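Pfam DUF1093 family protein (Bacillus subtilis, PDB 3NPP) is of unknown function, a largely beta-stranded piece of a small DUF1093 family protein that pairs with a second copy of itself. Local coordinates at residues Q10-I16 with N55-K61; Y35-G39 with V82-L86. All blocks are in the same frame, centred on the assembly; numbering follows the deposited sequence.

Interaction 1. Residues Q10-I16 with N55-K61; sequences QDVYVQI and NAYLKVK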
# COMPACT_ATOMS: atom_id res chain seq x y z
N GLN A 10 -2.66 -8.66 3.70
CA GLN A 10 -3.82 -9.55 3.85
C GLN A 10 -4.14 -10.20 2.53
O GLN A 10 -3.74 -9.71 1.51
CB GLN A 10 -5.00 -8.78 4.42
CG GLN A 10 -4.83 -8.53 5.92
CD GLN A 10 -6.01 -7.86 6.55
OE1 GLN A 10 -6.97 -8.51 6.90
NE2 GLN A 10 -5.92 -6.56 6.75
N ASP A 11 -4.71 -11.38 2.58
CA ASP A 11 -5.13 -12.12 1.38
C ASP A 11 -6.57 -12.45 1.58
O ASP A 11 -6.90 -13.14 2.54
CB ASP A 11 -4.32 -13.39 1.21
CG ASP A 11 -2.89 -13.09 0.79
OD1 ASP A 11 -2.63 -12.91 -0.41
OD2 ASP A 11 -2.03 -13.00 1.68
N VAL A 12 -7.43 -11.98 0.68
CA VAL A 12 -8.86 -12.13 0.82
C VAL A 12 -9.33 -13.17 -0.20
O VAL A 12 -9.10 -13.02 -1.39
CB VAL A 12 -9.57 -10.78 0.62
CG1 VAL A 12 -11.10 -10.95 0.79
CG2 VAL A 12 -9.02 -9.74 1.64
N TYR A 13 -9.97 -14.21 0.28
CA TYR A 13 -10.44 -15.32 -0.55
C TYR A 13 -11.92 -15.10 -0.88
O TYR A 13 -12.72 -14.76 0.01
CB TYR A 13 -10.25 -16.64 0.19
CG TYR A 13 -8.78 -16.95 0.40
CD1 TYR A 13 -8.08 -16.42 1.50
CD2 TYR A 13 -8.05 -17.74 -0.54
CE1 TYR A 13 -6.74 -16.68 1.69
CE2 TYR A 13 -6.69 -18.01 -0.34
CZ TYR A 13 -6.04 -17.47 0.77
OH TYR A 13 -4.70 -17.73 1.00
N VAL A 14 -12.27 -15.26 -2.15
CA VAL A 14 -13.61 -15.00 -2.65
C VAL A 14 -14.02 -16.08 -3.64
O VAL A 14 -13.15 -16.79 -4.21
CB VAL A 14 -13.70 -13.62 -3.37
CG1 VAL A 14 -13.41 -12.50 -2.39
CG2 VAL A 14 -12.78 -13.57 -4.58
N GLN A 15 -15.34 -16.21 -3.85
CA GLN A 15 -15.86 -16.95 -4.98
C GLN A 15 -16.51 -15.98 -5.93
O GLN A 15 -17.24 -15.09 -5.50
CB GLN A 15 -16.87 -18.04 -4.53
CG GLN A 15 -17.28 -18.95 -5.69
CD GLN A 15 -18.14 -20.12 -5.27
OE1 GLN A 15 -18.86 -20.06 -4.29
NE2 GLN A 15 -18.06 -21.20 -6.03
N ILE A 16 -16.33 -16.19 -7.23
CA ILE A 16 -16.94 -15.34 -8.25
C ILE A 16 -18.43 -15.77 -8.37
O ILE A 16 -18.80 -16.57 -9.24
CB ILE A 16 -16.18 -15.39 -9.62
CG1 ILE A 16 -14.67 -15.12 -9.44
CG2 ILE A 16 -16.74 -14.34 -10.63
CD1 ILE A 16 -14.33 -13.84 -8.66
N ASN A 55 -18.18 -18.96 -10.47
CA ASN A 55 -17.84 -19.91 -9.41
C ASN A 55 -16.36 -20.29 -9.22
O ASN A 55 -16.06 -21.08 -8.34
CB ASN A 55 -18.76 -21.15 -9.46
CG ASN A 55 -20.21 -20.79 -9.33
OD1 ASN A 55 -20.56 -19.83 -8.64
ND2 ASN A 55 -21.07 -21.55 -9.97
N ALA A 56 -15.45 -19.66 -9.95
CA ALA A 56 -14.02 -19.75 -9.65
C ALA A 56 -13.72 -19.17 -8.25
O ALA A 56 -14.47 -18.29 -7.76
CB ALA A 56 -13.20 -19.00 -10.72
N TYR A 57 -12.68 -19.70 -7.60
CA TYR A 57 -12.21 -19.14 -6.34
C TYR A 57 -10.95 -18.29 -6.58
O TYR A 57 -10.03 -18.70 -7.35
CB TYR A 57 -11.95 -20.24 -5.32
CG TYR A 57 -13.18 -21.03 -4.95
CD1 TYR A 57 -14.06 -20.57 -3.98
CD2 TYR A 57 -13.47 -22.22 -5.57
CE1 TYR A 57 -15.20 -21.28 -3.63
CE2 TYR A 57 -14.62 -22.97 -5.24
CZ TYR A 57 -15.47 -22.49 -4.27
OH TYR A 57 -16.61 -23.21 -3.95
N LEU A 58 -10.90 -17.13 -5.94
CA LEU A 58 -9.83 -16.16 -6.14
C LEU A 58 -9.21 -15.79 -4.80
O LEU A 58 -9.91 -15.77 -3.79
CB LEU A 58 -10.37 -14.89 -6.83
CG LEU A 58 -9.88 -14.60 -8.26
CD1 LEU A 58 -10.41 -15.69 -9.25
CD2 LEU A 58 -10.32 -13.19 -8.69
N LYS A 59 -7.90 -15.55 -4.82
CA LYS A 59 -7.17 -14.93 -3.74
C LYS A 59 -6.78 -13.48 -4.20
O LYS A 59 -6.09 -13.32 -5.20
CB LYS A 59 -5.91 -15.76 -3.43
CG LYS A 59 -5.00 -15.19 -2.31
CD LYS A 59 -3.73 -16.06 -2.09
CE LYS A 59 -2.71 -15.97 -3.30
NZ LYS A 59 -2.10 -14.58 -3.95
N VAL A 60 -7.20 -12.47 -3.44
CA VAL A 60 -6.88 -11.07 -3.73
C VAL A 60 -5.93 -10.57 -2.64
O VAL A 60 -6.30 -10.52 -1.47
CB VAL A 60 -8.15 -10.20 -3.77
CG1 VAL A 60 -7.85 -8.81 -4.19
CG2 VAL A 60 -9.17 -10.81 -4.74
N LYS A 61 -4.71 -10.18 -3.03
CA LYS A 61 -3.66 -9.80 -2.09
C LYS A 61 -3.71 -8.30 -1.90
O LYS A 61 -3.81 -7.54 -2.89
CB LYS A 61 -2.31 -10.22 -2.62
CG LYS A 61 -1.14 -9.91 -1.70
CD LYS A 61 0.16 -10.41 -2.24
CE LYS A 61 0.70 -9.59 -3.40
NZ LYS A 61 1.89 -10.24 -4.03
O HOH W 1 -0.65 -13.95 -1.86
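The antiparallel ladder between D11-Q15 and Y57-K61 joins an outermost strand of a three-stranded sheet to its middle one. V12 and V60 form a hydrogen-bonded pair, V12 N to V60 O at 2.8 Å and nearly straight, and V14 pairs likewise with L58; beyond the strand ends, I16 N still reaches A56 O and N55 N reaches I16 O. As in any such ladder, alternate residues go to opposite faces. V12, V14, L58 and V60 form the buried one, where V14 CG2, placed between its backbone N and carbonyl carbon (CG1 at chi1 -63°), packs 3.6 Å from L58 CB. V44 of strand 41-48 touches V14 and V60 here, bringing the second sheet of the chain against this one. D11, Y13, Q15, Y57, K59 and K61 occupy the other face. Y13 and K59 run side by side, K59 CG lying off-centre against the ring in a CH-pi contact, 4.3 Å from its centroid. The bent end of K59 then turns to D11, whose OD1 is a long 3.9 Å from NZ; a water bridges the two, and E71 holds NZ in a further salt bridge. At the far end Q15, extended with CG anti to its backbone N (chi1 -172°), crosses the Y57 ring with its amide only 17° from the ring plane, and NE2 donates to N55 O at 3.1 Å. Replacing Q15 by an alanine would probably leave N55 O without this side-chain donor and uncover part of the Y57 ring.

Interaction 2. Residues Y35-G39 with V82-L86; sequences YNASG and VQSKL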
# COMPACT_ATOMS: atom_id res chain seq x y z
N TYR A 35 -13.15 -13.73 2.78
CA TYR A 35 -12.57 -14.00 4.08
C TYR A 35 -11.08 -13.87 3.98
O TYR A 35 -10.49 -14.33 2.99
CB TYR A 35 -13.02 -15.39 4.59
CG TYR A 35 -14.54 -15.43 4.82
CD1 TYR A 35 -15.41 -15.72 3.76
CD2 TYR A 35 -15.10 -15.05 6.05
CE1 TYR A 35 -16.81 -15.67 3.93
CE2 TYR A 35 -16.52 -15.03 6.24
CZ TYR A 35 -17.34 -15.33 5.16
OH TYR A 35 -18.71 -15.31 5.29
N ASN A 36 -10.44 -13.25 4.98
CA ASN A 36 -8.98 -13.18 4.99
C ASN A 36 -8.39 -14.49 5.48
O ASN A 36 -9.16 -15.46 5.72
CB ASN A 36 -8.47 -11.90 5.69
CG ASN A 36 -8.50 -11.97 7.23
OD1 ASN A 36 -9.01 -12.92 7.85
ND2 ASN A 36 -7.92 -10.93 7.84
N ALA A 37 -7.06 -14.55 5.62
CA ALA A 37 -6.36 -15.80 5.97
C ALA A 37 -6.71 -16.29 7.37
O ALA A 37 -6.64 -17.47 7.61
CB ALA A 37 -4.85 -15.66 5.84
N SER A 38 -7.06 -15.37 8.28
CA SER A 38 -7.55 -15.73 9.61
C SER A 38 -9.08 -15.88 9.67
O SER A 38 -9.62 -15.96 10.74
CB SER A 38 -7.01 -14.71 10.64
OG SER A 38 -6.70 -13.46 10.04
N GLY A 39 -9.76 -15.98 8.52
CA GLY A 39 -11.21 -16.20 8.49
C GLY A 39 -12.09 -15.00 8.82
O GLY A 39 -13.28 -15.17 9.03
N VAL A 82 -11.66 -20.61 5.92
CA VAL A 82 -12.20 -19.99 4.71
C VAL A 82 -13.02 -21.00 3.90
O VAL A 82 -14.13 -20.68 3.47
CB VAL A 82 -11.09 -19.38 3.83
CG1 VAL A 82 -11.66 -18.89 2.51
CG2 VAL A 82 -10.40 -18.26 4.60
N GLN A 83 -12.49 -22.23 3.74
CA GLN A 83 -13.27 -23.32 3.11
C GLN A 83 -14.67 -23.55 3.79
O GLN A 83 -15.68 -23.67 3.09
CB GLN A 83 -12.50 -24.64 3.12
CG GLN A 83 -11.23 -24.69 2.26
CD GLN A 83 -10.59 -26.08 2.26
OE1 GLN A 83 -11.29 -27.08 2.37
NE2 GLN A 83 -9.27 -26.14 2.13
N SER A 84 -14.68 -23.57 5.13
CA SER A 84 -15.94 -23.70 5.92
C SER A 84 -16.94 -22.59 5.67
O SER A 84 -18.15 -22.86 5.65
CB SER A 84 -15.66 -23.74 7.42
OG SER A 84 -14.94 -24.91 7.75
N LYS A 85 -16.45 -21.37 5.52
CA LYS A 85 -17.31 -20.19 5.29
C LYS A 85 -17.74 -20.01 3.84
O LYS A 85 -18.82 -19.49 3.60
CB LYS A 85 -16.63 -18.92 5.82
CG LYS A 85 -16.86 -18.69 7.35
CD LYS A 85 -15.65 -18.08 8.04
CE LYS A 85 -15.83 -17.98 9.57
NZ LYS A 85 -14.60 -17.34 10.20
N LEU A 86 -16.91 -20.41 2.88
CA LEU A 86 -17.22 -20.29 1.43
C LEU A 86 -17.87 -21.52 0.77
O LEU A 86 -18.31 -21.42 -0.37
CB LEU A 86 -15.94 -19.91 0.64
CG LEU A 86 -15.39 -18.49 0.77
CD1 LEU A 86 -14.19 -18.34 -0.14
CD2 LEU A 86 -16.44 -17.44 0.42
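The ring of Y35 receives K85 almost squarely: K85 CB sits over its centre, 3.7 Å from the centroid and 11° off the normal, a well-formed CH-pi contact. The lysine chain crosses the tyrosine side chain at about a right angle, and its CD comes 3.6 Å from Y35 CE2. From there the outer part of the lysine is extended (chi3 -175°, chi4 -179°), carrying the ammonium past the ring to the turn, where K85 NZ donates to G39 O at 2.8 Å. One side chain thus offers methylenes to an aromatic face and a charge to a backbone carbonyl. L86 CD2 approaches the edge of the same ring, 3.9 Å from CD1 of Y35. V82 CG2 packs against Y35 CB, and lies 3.3 Å from N36 O.

Backbone and side-chain bonds together set these groups in place. On the helix, the bond from L86 N to V82 O ties together residues that both meet Y35. In the other segment a type I turn from N36 to G39 is closed by G39 N to N36 O at 2.9 Å, while N36 OD1 receives S38 OG and the backbone N of K40; N36 ND2 is held by Q10. G39 has positive phi, and a side chain there would come tight against K85 NZ. The arrangement is a beta hairpin, linking strands 27-35 and 41-48, whose tight turn is met by the short C-terminal helix 80-86.

How the interactions relate
The centre of interaction 1 lies about 4 Å from that of the chain and the centre of interaction 2 about 11 Å from it, at the periphery. The first depends on repeated backbone hydrogen bonds, with an apolar face buried and a polar one partly exposed; the second buries less than half as much surface and relies on side chains, with a single lysine bond reaching the turn. They meet directly. Y13 N and Y35 O are 2.8 Å apart, a probable hydrogen bond linking strand 9-15 to strand 27-35 of the other sheet. Y13 CB also packs on V82 CG1, so the helix of interaction 2 abuts the more polar face of interaction 1.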